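Local coordinates for protein kinase, putative (Bodo saltans, PDB 6TLY) that acts at the kinetochore, probably as a serine/threonine kinase, and localizes to centromeres through its zinc-binding central domain, the part crystallised here, at residues A[17-21]-A[47-51]; A[30-35]-A[56-62]; A[74-78]-A[91-97]. The contacts are given in a common frame with arbitrary orientation. Where two conformers were deposited one is given. Residues are numbered along the deposited sequence.

Contact 1: A[17-21]-A[47-51]. With ZN (zinc ion), chain B.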
ATOM      1  N   MET A  17       0.426  -4.656  -7.611  1.00 25.60           N
ATOM      2  CA  MET A  17       0.230  -3.203  -7.440  1.00 26.38           C
ATOM      3  C   MET A  17       0.339  -2.450  -8.769  1.00 26.91           C
ATOM      4  O   MET A  17       1.029  -2.913  -9.653  1.00 26.86           O
ATOM      5  CB  MET A  17       1.224  -2.667  -6.421  1.00 26.83           C
ATOM      6  CG  MET A  17       0.835  -3.081  -5.039  1.00 29.96           C
ATOM      7  SD  MET A  17       1.924  -2.488  -3.820  1.00 34.79           S
ATOM      8  CE  MET A  17       1.344  -0.821  -3.620  1.00 33.45           C
ATOM      9  N   GLU A  18      -0.391  -1.345  -8.867  1.00 26.60           N
ATOM     10  CA  GLU A  18      -0.410  -0.501 -10.079  1.00 27.15           C
ATOM     11  C   GLU A  18       0.663   0.587  -9.950  1.00 26.54           C
ATOM     12  O   GLU A  18       0.718   1.231  -8.937  1.00 26.03           O
ATOM     13  CB  GLU A  18      -1.807   0.106 -10.216  1.00 29.58           C
ATOM     14  CG  GLU A  18      -2.083   0.820 -11.525  1.00 37.76           C
ATOM     15  CD  GLU A  18      -3.503   1.361 -11.696  1.00 48.00           C
ATOM     16  OE1 GLU A  18      -4.418   0.815 -11.080  1.00 49.69           O
ATOM     17  OE2 GLU A  18      -3.688   2.345 -12.429  1.00 50.65           O
ATOM     18  N   ARG A  19       1.478   0.754 -10.979  1.00 26.27           N
ATOM     19  CA  ARG A  19       2.480   1.837 -10.983  1.00 26.78           C
ATOM     20  C   ARG A  19       1.775   3.130 -11.421  1.00 27.32           C
ATOM     21  O   ARG A  19       1.026   3.095 -12.393  1.00 27.34           O
ATOM     22  CB  ARG A  19       3.638   1.487 -11.916  1.00 28.43           C
ATOM     23  CG  ARG A  19       4.713   2.553 -12.011  1.00 32.61           C
ATOM     24  CD  ARG A  19       5.906   2.154 -12.858  1.00 38.03           C
ATOM     25  NE  ARG A  19       5.453   1.890 -14.201  1.00 42.61           N
ATOM     26  CZ  ARG A  19       5.325   2.792 -15.152  1.00 46.56           C
ATOM     27  NH1 ARG A  19       5.679   4.043 -14.939  1.00 46.98           N
ATOM     28  NH2 ARG A  19       4.859   2.429 -16.324  1.00 47.36           N
ATOM     29  N   HIS A  20       1.990   4.211 -10.679  1.00 27.07           N
ATOM     30  CA  HIS A  20       1.454   5.524 -11.025  1.00 27.64           C
ATOM     31  C   HIS A  20       2.639   6.435 -11.343  1.00 27.80           C
ATOM     32  O   HIS A  20       3.433   6.788 -10.463  1.00 26.71           O
ATOM     33  CB  HIS A  20       0.583   6.095  -9.902  1.00 28.60           C
ATOM     34  CG  HIS A  20      -0.659   5.299  -9.677  1.00 31.48           C
ATOM     35  ND1 HIS A  20      -1.817   5.554 -10.393  1.00 34.13           N
ATOM     36  CD2 HIS A  20      -0.877   4.248  -8.854  1.00 32.80           C
ATOM     37  CE1 HIS A  20      -2.709   4.673  -9.960  1.00 34.54           C
ATOM     38  NE2 HIS A  20      -2.191   3.868  -9.034  1.00 34.04           N
ATOM     39  N   GLY A  21       2.791   6.733 -12.620  1.00 28.47           N
ATOM     40  CA  GLY A  21       3.884   7.573 -13.090  1.00 30.05           C
ATOM     41  C   GLY A  21       3.485   8.991 -13.434  1.00 32.12           C
ATOM     42  O   GLY A  21       4.341   9.810 -13.763  1.00 32.83           O
ATOM     43  N   TYR A  47       8.307   8.084  -7.972  1.00 25.96           N
ATOM     44  CA  TYR A  47       6.956   7.689  -8.346  1.00 25.26           C
ATOM     45  C   TYR A  47       6.409   6.669  -7.339  1.00 24.39           C
ATOM     46  O   TYR A  47       7.076   6.390  -6.338  1.00 24.70           O
ATOM     47  CB  TYR A  47       6.841   7.248  -9.828  1.00 25.36           C
ATOM     48  CG  TYR A  47       7.843   6.185 -10.223  1.00 26.23           C
ATOM     49  CD1 TYR A  47       9.158   6.517 -10.518  1.00 27.23           C
ATOM     50  CD2 TYR A  47       7.463   4.854 -10.344  1.00 27.20           C
ATOM     51  CE1 TYR A  47      10.086   5.545 -10.875  1.00 28.69           C
ATOM     52  CE2 TYR A  47       8.375   3.874 -10.728  1.00 28.13           C
ATOM     53  CZ  TYR A  47       9.687   4.223 -10.992  1.00 29.38           C
ATOM     54  OH  TYR A  47      10.601   3.262 -11.356  1.00 30.86           O
ATOM     55  N   MET A  48       5.196   6.160  -7.567  1.00 23.69           N
ATOM     56  CA  MET A  48       4.535   5.318  -6.592  0.50 24.14           C
ATOM     57  C   MET A  48       3.863   4.080  -7.171  1.00 23.67           C
ATOM     58  O   MET A  48       3.598   4.019  -8.366  1.00 24.87           O
ATOM     59  CB  MET A  48       3.485   6.164  -5.853  0.50 25.53           C
ATOM     60  CG  MET A  48       2.383   6.662  -6.761  0.50 28.56           C
ATOM     61  SD  MET A  48       0.946   7.377  -5.930  0.50 35.73           S
ATOM     62  CE  MET A  48       0.425   5.992  -4.949  0.50 37.02           C
ATOM     63  N   TYR A  49       3.648   3.123  -6.290  1.00 21.73           N
ATOM     64  CA  TYR A  49       2.851   1.920  -6.585  1.00 21.83           C
ATOM     65  C   TYR A  49       1.689   1.907  -5.593  1.00 20.95           C
ATOM     66  O   TYR A  49       1.876   2.261  -4.458  1.00 21.08           O
ATOM     67  CB  TYR A  49       3.729   0.679  -6.461  1.00 22.26           C
ATOM     68  CG  TYR A  49       4.764   0.516  -7.544  1.00 23.82           C
ATOM     69  CD1 TYR A  49       5.989   1.157  -7.482  1.00 24.54           C
ATOM     70  CD2 TYR A  49       4.528  -0.312  -8.621  1.00 24.98           C
ATOM     71  CE1 TYR A  49       6.950   0.985  -8.460  1.00 25.57           C
ATOM     72  CE2 TYR A  49       5.474  -0.493  -9.611  1.00 25.77           C
ATOM     73  CZ  TYR A  49       6.693   0.151  -9.531  1.00 26.56           C
ATOM     74  OH  TYR A  49       7.607  -0.028 -10.516  1.00 27.35           O
ATOM     75  N   ARG A  50       0.519   1.495  -6.046  1.00 20.17           N
ATOM     76  CA  ARG A  50      -0.639   1.478  -5.132  1.00 20.59           C
ATOM     77  C   ARG A  50      -1.497   0.226  -5.307  1.00 21.16           C
ATOM     78  O   ARG A  50      -1.644  -0.253  -6.407  1.00 21.30           O
ATOM     79  CB  ARG A  50      -1.497   2.736  -5.334  1.00 21.02           C
ATOM     80  CG  ARG A  50      -2.722   2.841  -4.439  1.00 21.71           C
ATOM     81  CD  ARG A  50      -3.589   4.070  -4.578  1.00 23.99           C
ATOM     82  NE  ARG A  50      -4.865   4.006  -3.915  1.00 24.12           N
ATOM     83  CZ  ARG A  50      -5.044   4.093  -2.618  1.00 26.14           C
ATOM     84  NH1 ARG A  50      -4.014   4.251  -1.813  1.00 25.78           N
ATOM     85  NH2 ARG A  50      -6.254   4.027  -2.125  1.00 24.72           N
ATOM     86  N   CYS A  51      -1.984  -0.276  -4.182  1.00 20.75           N
ATOM     87  CA  CYS A  51      -3.071  -1.259  -4.204  1.00 20.87           C
ATOM     88  C   CYS A  51      -4.335  -0.551  -3.697  1.00 20.70           C
ATOM     89  O   CYS A  51      -4.401  -0.216  -2.534  1.00 19.67           O
ATOM     90  CB  CYS A  51      -2.812  -2.466  -3.344  1.00 21.35           C
ATOM     91  SG  CYS A  51      -4.270  -3.528  -3.429  1.00 23.73           S
TER
HETATM   92 ZN    ZN B 701      -3.829  -5.292  -1.862  0.66 24.49          ZN

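Contact 2: A[30-35]-A[56-62]. With ZN (zinc ion), chain C.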
ATOM      1  N   PHE A  30       1.398  11.213  -0.232  1.00 28.28           N
ATOM      2  CA  PHE A  30       1.341  10.262   0.871  1.00 26.34           C
ATOM      3  C   PHE A  30       2.707  10.110   1.470  1.00 24.00           C
ATOM      4  O   PHE A  30       3.697  10.493   0.854  1.00 24.03           O
ATOM      5  CB  PHE A  30       0.881   8.880   0.336  1.00 26.05           C
ATOM      6  CG  PHE A  30       1.846   8.241  -0.643  1.00 25.84           C
ATOM      7  CD1 PHE A  30       1.854   8.608  -1.973  1.00 26.51           C
ATOM      8  CD2 PHE A  30       2.772   7.301  -0.219  1.00 26.81           C
ATOM      9  CE1 PHE A  30       2.749   8.031  -2.858  1.00 27.03           C
ATOM     10  CE2 PHE A  30       3.678   6.738  -1.107  1.00 27.05           C
ATOM     11  CZ  PHE A  30       3.656   7.105  -2.416  1.00 26.73           C
ATOM     12  N   ASP A  31       2.779   9.496   2.643  1.00 22.31           N
ATOM     13  CA  ASP A  31       4.046   9.130   3.237  1.00 22.58           C
ATOM     14  C   ASP A  31       4.171   7.640   2.922  1.00 22.27           C
ATOM     15  O   ASP A  31       3.277   6.852   3.300  1.00 21.68           O
ATOM     16  CB  ASP A  31       4.008   9.360   4.749  1.00 25.27           C
ATOM     17  CG  ASP A  31       3.931  10.832   5.109  1.00 32.96           C
ATOM     18  OD1 ASP A  31       4.614  11.646   4.440  1.00 32.90           O
ATOM     19  OD2 ASP A  31       3.185  11.173   6.057  1.00 37.52           O
ATOM     20  N   CYS A  32       5.291   7.199   2.276  1.00 21.76           N
ATOM     21  CA  CYS A  32       5.486   5.783   1.928  1.00 21.73           C
ATOM     22  C   CYS A  32       5.115   4.856   3.052  1.00 21.06           C
ATOM     23  O   CYS A  32       5.579   5.073   4.170  1.00 21.44           O
ATOM     24  CB  CYS A  32       6.907   5.497   1.459  1.00 22.66           C
ATOM     25  SG  CYS A  32       7.176   3.763   1.014  1.00 22.89           S
ATOM     26  N   ASN A  33       4.246   3.881   2.775  1.00 19.69           N
ATOM     27  CA  ASN A  33       3.783   2.995   3.836  1.00 19.64           C
ATOM     28  C   ASN A  33       4.885   2.066   4.384  1.00 21.25           C
ATOM     29  O   ASN A  33       4.693   1.466   5.446  1.00 22.34           O
ATOM     30  CB  ASN A  33       2.584   2.229   3.390  1.00 18.80           C
ATOM     31  CG  ASN A  33       1.349   3.052   3.075  1.00 20.54           C
ATOM     32  OD1 ASN A  33       0.321   2.492   2.741  1.00 21.31           O
ATOM     33  ND2 ASN A  33       1.398   4.396   3.179  1.00 20.67           N
ATOM     34  N   VAL A  34       6.029   1.972   3.697  1.00 20.70           N
ATOM     35  CA  VAL A  34       7.156   1.162   4.168  1.00 22.16           C
ATOM     36  C   VAL A  34       8.245   2.041   4.811  1.00 24.00           C
ATOM     37  O   VAL A  34       8.605   1.818   5.967  1.00 24.95           O
ATOM     38  CB  VAL A  34       7.748   0.265   3.052  1.00 22.92           C
ATOM     39  CG1 VAL A  34       9.016  -0.462   3.532  1.00 23.62           C
ATOM     40  CG2 VAL A  34       6.720  -0.728   2.527  1.00 23.46           C
ATOM     41  N   CYS A  35       8.769   3.043   4.076  1.00 23.84           N
ATOM     42  CA  CYS A  35       9.890   3.842   4.588  1.00 24.22           C
ATOM     43  C   CYS A  35       9.511   5.197   5.198  1.00 24.18           C
ATOM     44  O   CYS A  35      10.407   5.901   5.629  1.00 24.52           O
ATOM     45  CB  CYS A  35      10.940   4.023   3.495  1.00 23.57           C
ATOM     46  SG  CYS A  35      10.447   5.190   2.199  1.00 24.70           S
ATOM     47  N   TYR A  56      -2.930   0.888   0.040  1.00 21.49           N
ATOM     48  CA  TYR A  56      -1.498   0.663   0.314  1.00 20.80           C
ATOM     49  C   TYR A  56      -0.686   1.418  -0.731  1.00 21.30           C
ATOM     50  O   TYR A  56      -0.820   1.120  -1.883  1.00 21.91           O
ATOM     51  CB  TYR A  56      -1.196  -0.827   0.256  1.00 20.35           C
ATOM     52  CG  TYR A  56       0.190  -1.227   0.664  1.00 20.00           C
ATOM     53  CD1 TYR A  56       0.634  -1.050   1.956  1.00 20.76           C
ATOM     54  CD2 TYR A  56       1.051  -1.808  -0.239  1.00 20.55           C
ATOM     55  CE1 TYR A  56       1.894  -1.455   2.351  1.00 21.44           C
ATOM     56  CE2 TYR A  56       2.314  -2.218   0.138  1.00 21.09           C
ATOM     57  CZ  TYR A  56       2.746  -2.032   1.431  1.00 21.81           C
ATOM     58  OH  TYR A  56       3.981  -2.453   1.783  1.00 23.14           O
ATOM     59  N   ASP A  57       0.099   2.376  -0.266  1.00 19.88           N
ATOM     60  CA  ASP A  57       0.923   3.253  -1.101  1.00 20.09           C
ATOM     61  C   ASP A  57       2.383   3.089  -0.786  1.00 20.08           C
ATOM     62  O   ASP A  57       2.763   3.220   0.369  1.00 20.45           O
ATOM     63  CB  ASP A  57       0.593   4.712  -0.769  1.00 22.20           C
ATOM     64  CG  ASP A  57      -0.802   5.097  -1.149  1.00 26.66           C
ATOM     65  OD1 ASP A  57      -1.240   4.693  -2.234  1.00 26.75           O
ATOM     66  OD2 ASP A  57      -1.474   5.780  -0.333  1.00 28.08           O
ATOM     67  N   VAL A  58       3.165   2.790  -1.780  1.00 19.50           N
ATOM     68  CA  VAL A  58       4.647   2.659  -1.600  0.50 19.94           C
ATOM     69  C   VAL A  58       5.472   3.472  -2.664  1.00 20.21           C
ATOM     70  O   VAL A  58       5.193   3.619  -3.963  1.00 20.74           O
ATOM     71  CB  VAL A  58       5.025   1.165  -1.593  0.50 20.95           C
ATOM     72  CG1 VAL A  58       4.746   0.494  -2.918  0.50 20.86           C
ATOM     73  CG2 VAL A  58       6.456   0.919  -1.175  0.50 21.93           C
ATOM     74  N   CYS A  59       6.640   3.978  -2.221  1.00 20.02           N
ATOM     75  CA  CYS A  59       7.527   4.708  -3.154  1.00 20.54           C
ATOM     76  C   CYS A  59       8.176   3.691  -4.135  1.00 20.98           C
ATOM     77  O   CYS A  59       8.190   2.491  -3.855  1.00 20.49           O
ATOM     78  CB  CYS A  59       8.587   5.526  -2.396  1.00 21.25           C
ATOM     79  SG  CYS A  59       9.938   4.549  -1.664  1.00 23.60           S
ATOM     80  N   ASN A  60       8.723   4.168  -5.276  1.00 21.43           N
ATOM     81  CA  ASN A  60       9.326   3.258  -6.240  1.00 22.95           C
ATOM     82  C   ASN A  60      10.519   2.505  -5.643  1.00 24.26           C
ATOM     83  O   ASN A  60      10.736   1.353  -6.005  1.00 24.27           O
ATOM     84  CB  ASN A  60       9.742   3.991  -7.503  1.00 25.24           C
ATOM     85  CG  ASN A  60      10.656   5.164  -7.240  1.00 29.38           C
ATOM     86  OD1 ASN A  60      10.261   6.171  -6.650  1.00 29.63           O
ATOM     87  ND2 ASN A  60      11.913   5.061  -7.683  1.00 31.91           N
ATOM     88  N   GLN A  61      11.276   3.155  -4.739  1.00 24.70           N
ATOM     89  CA  GLN A  61      12.467   2.574  -4.105  1.00 26.29           C
ATOM     90  C   GLN A  61      12.102   1.356  -3.267  1.00 26.38           C
ATOM     91  O   GLN A  61      12.728   0.309  -3.422  1.00 27.33           O
ATOM     92  CB  GLN A  61      13.177   3.629  -3.237  1.00 30.07           C
ATOM     93  CG  GLN A  61      14.472   4.167  -3.831  1.00 37.79           C
ATOM     94  CD  GLN A  61      14.796   5.585  -3.383  1.00 45.58           C
ATOM     95  OE1 GLN A  61      14.164   6.150  -2.473  1.00 48.69           O
ATOM     96  NE2 GLN A  61      15.796   6.193  -4.018  1.00 46.15           N
ATOM     97  N   CYS A  62      11.075   1.474  -2.414  1.00 25.34           N
ATOM     98  CA  CYS A  62      10.654   0.345  -1.589  1.00 25.34           C
ATOM     99  C   CYS A  62      10.018  -0.764  -2.451  1.00 25.70           C
ATOM    100  O   CYS A  62      10.313  -1.951  -2.254  1.00 26.05           O
ATOM    101  CB  CYS A  62       9.713   0.795  -0.473  1.00 24.96           C
ATOM    102  SG  CYS A  62      10.491   1.785   0.829  1.00 25.01           S
TER
HETATM  103 ZN    ZN C 702       9.497   3.853   0.525  0.69 24.18          ZN
HETATM  104  O   HOH W   1      -0.970   6.089   2.397  1.00 24.70           O

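Contact 3: A[74-78]-A[91-97]. With ZN (zinc ion), chain D.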
ATOM      1  N   LEU A  74      -3.223  -6.734  11.780  1.00 20.22           N
ATOM      2  CA  LEU A  74      -4.214  -7.568  11.120  1.00 21.18           C
ATOM      3  C   LEU A  74      -5.621  -7.342  11.647  1.00 21.15           C
ATOM      4  O   LEU A  74      -5.819  -7.201  12.862  1.00 20.19           O
ATOM      5  CB  LEU A  74      -3.838  -9.047  11.297  1.00 21.84           C
ATOM      6  CG  LEU A  74      -2.755  -9.590  10.354  1.00 24.01           C
ATOM      7  CD1 LEU A  74      -1.369  -9.165  10.785  1.00 25.24           C
ATOM      8  CD2 LEU A  74      -2.782 -11.116  10.336  1.00 24.65           C
ATOM      9  N   CYS A  75      -6.598  -7.404  10.741  1.00 21.31           N
ATOM     10  CA  CYS A  75      -7.988  -7.307  11.119  1.00 22.52           C
ATOM     11  C   CYS A  75      -8.431  -8.675  11.609  1.00 23.37           C
ATOM     12  O   CYS A  75      -8.279  -9.667  10.891  1.00 23.39           O
ATOM     13  CB  CYS A  75      -8.843  -6.833   9.945  1.00 23.56           C
ATOM     14  SG  CYS A  75     -10.619  -6.874  10.286  1.00 25.94           S
ATOM     15  N   ALA A  76      -8.985  -8.739  12.824  1.00 23.94           N
ATOM     16  CA  ALA A  76      -9.455 -10.006  13.371  1.00 25.40           C
ATOM     17  C   ALA A  76     -10.642 -10.562  12.591  1.00 26.83           C
ATOM     18  O   ALA A  76     -10.814 -11.769  12.544  1.00 27.74           O
ATOM     19  CB  ALA A  76      -9.842  -9.830  14.837  1.00 25.48           C
ATOM     20  N   LYS A  77     -11.456  -9.695  11.980  1.00 26.99           N
ATOM     21  CA  LYS A  77     -12.680 -10.125  11.322  1.00 28.32           C
ATOM     22  C   LYS A  77     -12.500 -10.685   9.905  1.00 28.90           C
ATOM     23  O   LYS A  77     -13.254 -11.583   9.524  1.00 28.54           O
ATOM     24  CB  LYS A  77     -13.692  -8.977  11.345  1.00 30.08           C
ATOM     25  CG  LYS A  77     -14.041  -8.615  12.789  1.00 34.93           C
ATOM     26  CD  LYS A  77     -14.694  -7.263  12.902  1.00 39.42           C
ATOM     27  CE  LYS A  77     -13.698  -6.132  12.856  1.00 41.82           C
ATOM     28  NZ  LYS A  77     -14.368  -4.832  13.141  1.00 42.30           N
ATOM     29  N   CYS A  78     -11.490 -10.208   9.143  1.00 29.11           N
ATOM     30  CA  CYS A  78     -11.295 -10.715   7.775  1.00 29.44           C
ATOM     31  C   CYS A  78      -9.880 -11.223   7.475  1.00 29.90           C
ATOM     32  O   CYS A  78      -9.661 -11.813   6.420  1.00 30.75           O
ATOM     33  CB  CYS A  78     -11.734  -9.679   6.748  1.00 29.29           C
ATOM     34  SG  CYS A  78     -10.684  -8.201   6.681  1.00 28.19           S
ATOM     35  N   HIS A  91     -10.232   0.731   8.547  1.00 27.03           N
ATOM     36  CA  HIS A  91     -10.841  -0.467   7.967  1.00 26.39           C
ATOM     37  C   HIS A  91     -11.855  -1.098   8.926  1.00 26.82           C
ATOM     38  O   HIS A  91     -12.972  -1.410   8.518  1.00 26.96           O
ATOM     39  CB  HIS A  91      -9.747  -1.523   7.631  1.00 25.80           C
ATOM     40  CG  HIS A  91     -10.267  -2.901   7.313  1.00 26.05           C
ATOM     41  ND1 HIS A  91     -10.726  -3.227   6.047  1.00 27.63           N
ATOM     42  CD2 HIS A  91     -10.390  -3.991   8.110  1.00 26.43           C
ATOM     43  CE1 HIS A  91     -11.086  -4.498   6.108  1.00 27.80           C
ATOM     44  NE2 HIS A  91     -10.897  -5.002   7.329  1.00 27.28           N
ATOM     45  N   SER A  92     -11.430  -1.353  10.171  1.00 26.76           N
ATOM     46  CA  SER A  92     -12.201  -2.034  11.200  1.00 28.34           C
ATOM     47  C   SER A  92     -13.559  -1.384  11.500  1.00 29.12           C
ATOM     48  O   SER A  92     -14.526  -2.093  11.764  1.00 29.04           O
ATOM     49  CB  SER A  92     -11.367  -2.185  12.469  1.00 30.98           C
ATOM     50  OG  SER A  92     -11.924  -3.175  13.318  1.00 35.41           O
ATOM     51  N   ARG A  93     -13.647  -0.062  11.414  1.00 29.77           N
ATOM     52  CA  ARG A  93     -14.893   0.671  11.643  1.00 31.28           C
ATOM     53  C   ARG A  93     -16.019   0.171  10.716  1.00 30.92           C
ATOM     54  O   ARG A  93     -17.162   0.013  11.154  1.00 31.41           O
ATOM     55  CB  ARG A  93     -14.643   2.169  11.429  1.00 34.51           C
ATOM     56  CG  ARG A  93     -15.878   3.041  11.630  1.00 40.38           C
ATOM     57  CD  ARG A  93     -15.924   3.680  13.006  1.00 45.51           C
ATOM     58  NE  ARG A  93     -14.746   4.511  13.252  1.00 49.88           N
ATOM     59  CZ  ARG A  93     -14.392   4.982  14.446  1.00 52.45           C
ATOM     60  NH1 ARG A  93     -15.127   4.712  15.519  1.00 52.34           N
ATOM     61  NH2 ARG A  93     -13.297   5.720  14.576  1.00 52.13           N
ATOM     62  N   GLY A  94     -15.653  -0.168   9.476  1.00 29.68           N
ATOM     63  CA  GLY A  94     -16.588  -0.652   8.475  1.00 29.07           C
ATOM     64  C   GLY A  94     -16.510  -2.135   8.168  1.00 28.20           C
ATOM     65  O   GLY A  94     -17.157  -2.584   7.231  1.00 28.11           O
ATOM     66  N   CYS A  95     -15.764  -2.916   8.957  1.00 27.41           N
ATOM     67  CA  CYS A  95     -15.626  -4.354   8.710  1.00 27.58           C
ATOM     68  C   CYS A  95     -16.325  -5.214   9.727  1.00 29.19           C
ATOM     69  O   CYS A  95     -16.064  -5.110  10.916  1.00 29.75           O
ATOM     70  CB  CYS A  95     -14.161  -4.770   8.564  1.00 27.51           C
ATOM     71  SG  CYS A  95     -13.929  -6.536   8.199  1.00 27.84           S
ATOM     72  N   ARG A  96     -17.193  -6.095   9.254  1.00 30.20           N
ATOM     73  CA  ARG A  96     -17.871  -7.115  10.066  1.00 31.87           C
ATOM     74  C   ARG A  96     -17.539  -8.540   9.590  1.00 33.25           C
ATOM     75  O   ARG A  96     -18.162  -9.496  10.041  1.00 33.71           O
ATOM     76  CB  ARG A  96     -19.390  -6.930  10.036  1.00 33.26           C
ATOM     77  CG  ARG A  96     -19.806  -5.517  10.353  1.00 38.43           C
ATOM     78  CD  ARG A  96     -20.153  -5.297  11.810  1.00 44.89           C
ATOM     79  NE  ARG A  96     -20.735  -3.963  11.991  1.00 50.15           N
ATOM     80  CZ  ARG A  96     -22.009  -3.657  11.754  1.00 52.95           C
ATOM     81  NH1 ARG A  96     -22.859  -4.590  11.339  1.00 52.39           N
ATOM     82  NH2 ARG A  96     -22.437  -2.414  11.915  1.00 53.44           N
ATOM     83  N   GLY A  97     -16.611  -8.670   8.653  1.00 33.73           N
ATOM     84  CA  GLY A  97     -16.227  -9.948   8.088  1.00 34.82           C
ATOM     85  C   GLY A  97     -15.776  -9.811   6.651  1.00 36.29           C
ATOM     86  O   GLY A  97     -15.744  -8.714   6.086  1.00 35.55           O
TER
HETATM   87 ZN    ZN D 703     -11.594  -6.633   8.126  0.56 27.27          ZN

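Contact 1: A[17-21]-A[47-51]
Strands 18-20 and 48-51 pair antiparallel at one edge of the three-stranded sheet of the zinc-bound C1-like part of the central domain; their axes approach to 4.7 Å. Two hydrogen-bonded pairs flank a non-hydrogen-bonded one. In the first, E18 and R50 satisfy each other's backbone groups: E18 N donates to R50 O at 3.0 Å and R50 N to E18 O at 2.9 Å. At H20 and M48 the ladder is lopsided, because H20 N to M48 O is short at 2.8 Å whereas the return bond from M48 N to H20 O is weak at 3.4 Å. Between them, R19 and Y49 come within 4.4 Å CA to CA, and Y49 CA makes a CA-H...O contact of 3.2 Å with E18 O. The R19 and Y49 side chains meet on one face of the sheet, where R19 CG lies over the Y49 ring in a CH-pi contact. E18, H20, M48 and R50 point to the other face. The polar ends of Y47, Y49 and R50 find partners beyond the pair: Y47 OH and Y49 OH both hydrogen-bond to E64, while the R50 guanidinium forms salt bridges with D57, D55 and E52. M17 tucks its methyl under the second strand, CE lying 3.2 Å from Y49 O. C51 ends that strand at the first zinc site, completed by C11, H15 and C54, with its SG 2.4 Å from the metal.

Contact 2: A[30-35]-A[56-62]
Four cysteine thiolates hold one zinc ion between the two segments: ZN lies 2.4 Å from C32 SG and 2.3 Å from each of C35 SG, C59 SG and C62 SG. Around the metal, backbone amides point at the sulfurs. C32 SG accepts from V34 N at 3.4 Å, C35 N at 3.5 Å and, across the contact, C59 N at 3.3 Å, while C59, the N-cap of helix 60-65, accepts from C62 N at 3.4 Å through its SG. Farther along strand 56-59, N33 grips the backbone of D57 twice, with N33 N to D57 O at 2.9 Å and D57 N to N33 OD1 at 3.0 Å. N33 ND2 also reaches D31 O at 3.1 Å and a water that bridges to D57 OD2. K87 is a further partner of N33 OD1, and D57 forms a salt bridge with R50. Beyond this polar layer, V34 CG2 packs against V58 CG2 at 4.1 Å and lies 3.3 Å from Y56 OH, while V34 CG1 is 3.8 Å from C62 SG. F30 covers the flank near D57, whose CB sits over the face of its ring in a CH-pi contact, 3.4 Å from F30 CD2. Two CxxC pairs make this the Cys4 site of the C1-like part of the central domain; its ligand pairs alternate along the chain with those of the C11/H15/C51/C54 site, a cross-brace.

Contact 3: A[74-78]-A[91-97]
C75, just after strand 73-74, is the first ligand of the third zinc ion: its SG is 2.4 Å from ZN. That sulfur lies 3.5 Å from H91 NE2 and 3.9 Å from C95 SG, neighbours imposed by the shared metal, and it faces the edge of the imidazole. It also receives a weak hydrogen bond from C78 N at 3.6 Å, as the chain turns between the two cysteines of the CxxC pair. K77, inside that turn, makes the polar link to the other segment. Its side chain, kinked at chi3 (-80°), passes C95, with K77 CB 4.0 Å from C95 SG, and brings the ammonium to the turn from S92 to C95, where NZ donates to C95 O at 2.8 Å, S92 OG at 3.0 Å and S92 O at 3.1 Å. S92 O also accepts from C95 N at 3.2 Å, so this carbonyl is shared by the lysine and the backbone turn. K77 O approaches G97 CA to 3.7 Å; the phi of 149° at G97 suits glycine, since a CB there would jam against the preceding carbonyl. C78 SG completes this side of the site 2.3 Å from ZN, while its CB lies 4.0 Å from G97 C. From the other segment, H91 NE2 binds ZN at 1.9 Å, its ring also meeting that of F82, and C95 SG binds at 2.3 Å beyond the helix. A short hairpin bearing CxxC and a helix supplying histidine are the makings of a C2H2-type zinc finger, here with C95 as fourth ligand.

Contacts 1 and 2 belong to one folded unit: their centres are 9 Å apart, their segments alternate along the chain, and strands 48-51 and 56-59 are neighbours in the same sheet. Y49 N to V58 O, at 2.8 Å, is a probable hydrogen bond between them, and R50 NH1 to D57 OD1, also 2.8 Å, a salt bridge. M17 of contact 1 packs on Y56 of contact 2, whose side chain lies about 6 Å from the zinc bound by C51. Contact 3 forms a separate zinc finger, its centre about 25 and 23 Å from the centres of contacts 1 and 2, with nearest atoms about 11 and 10 Å away.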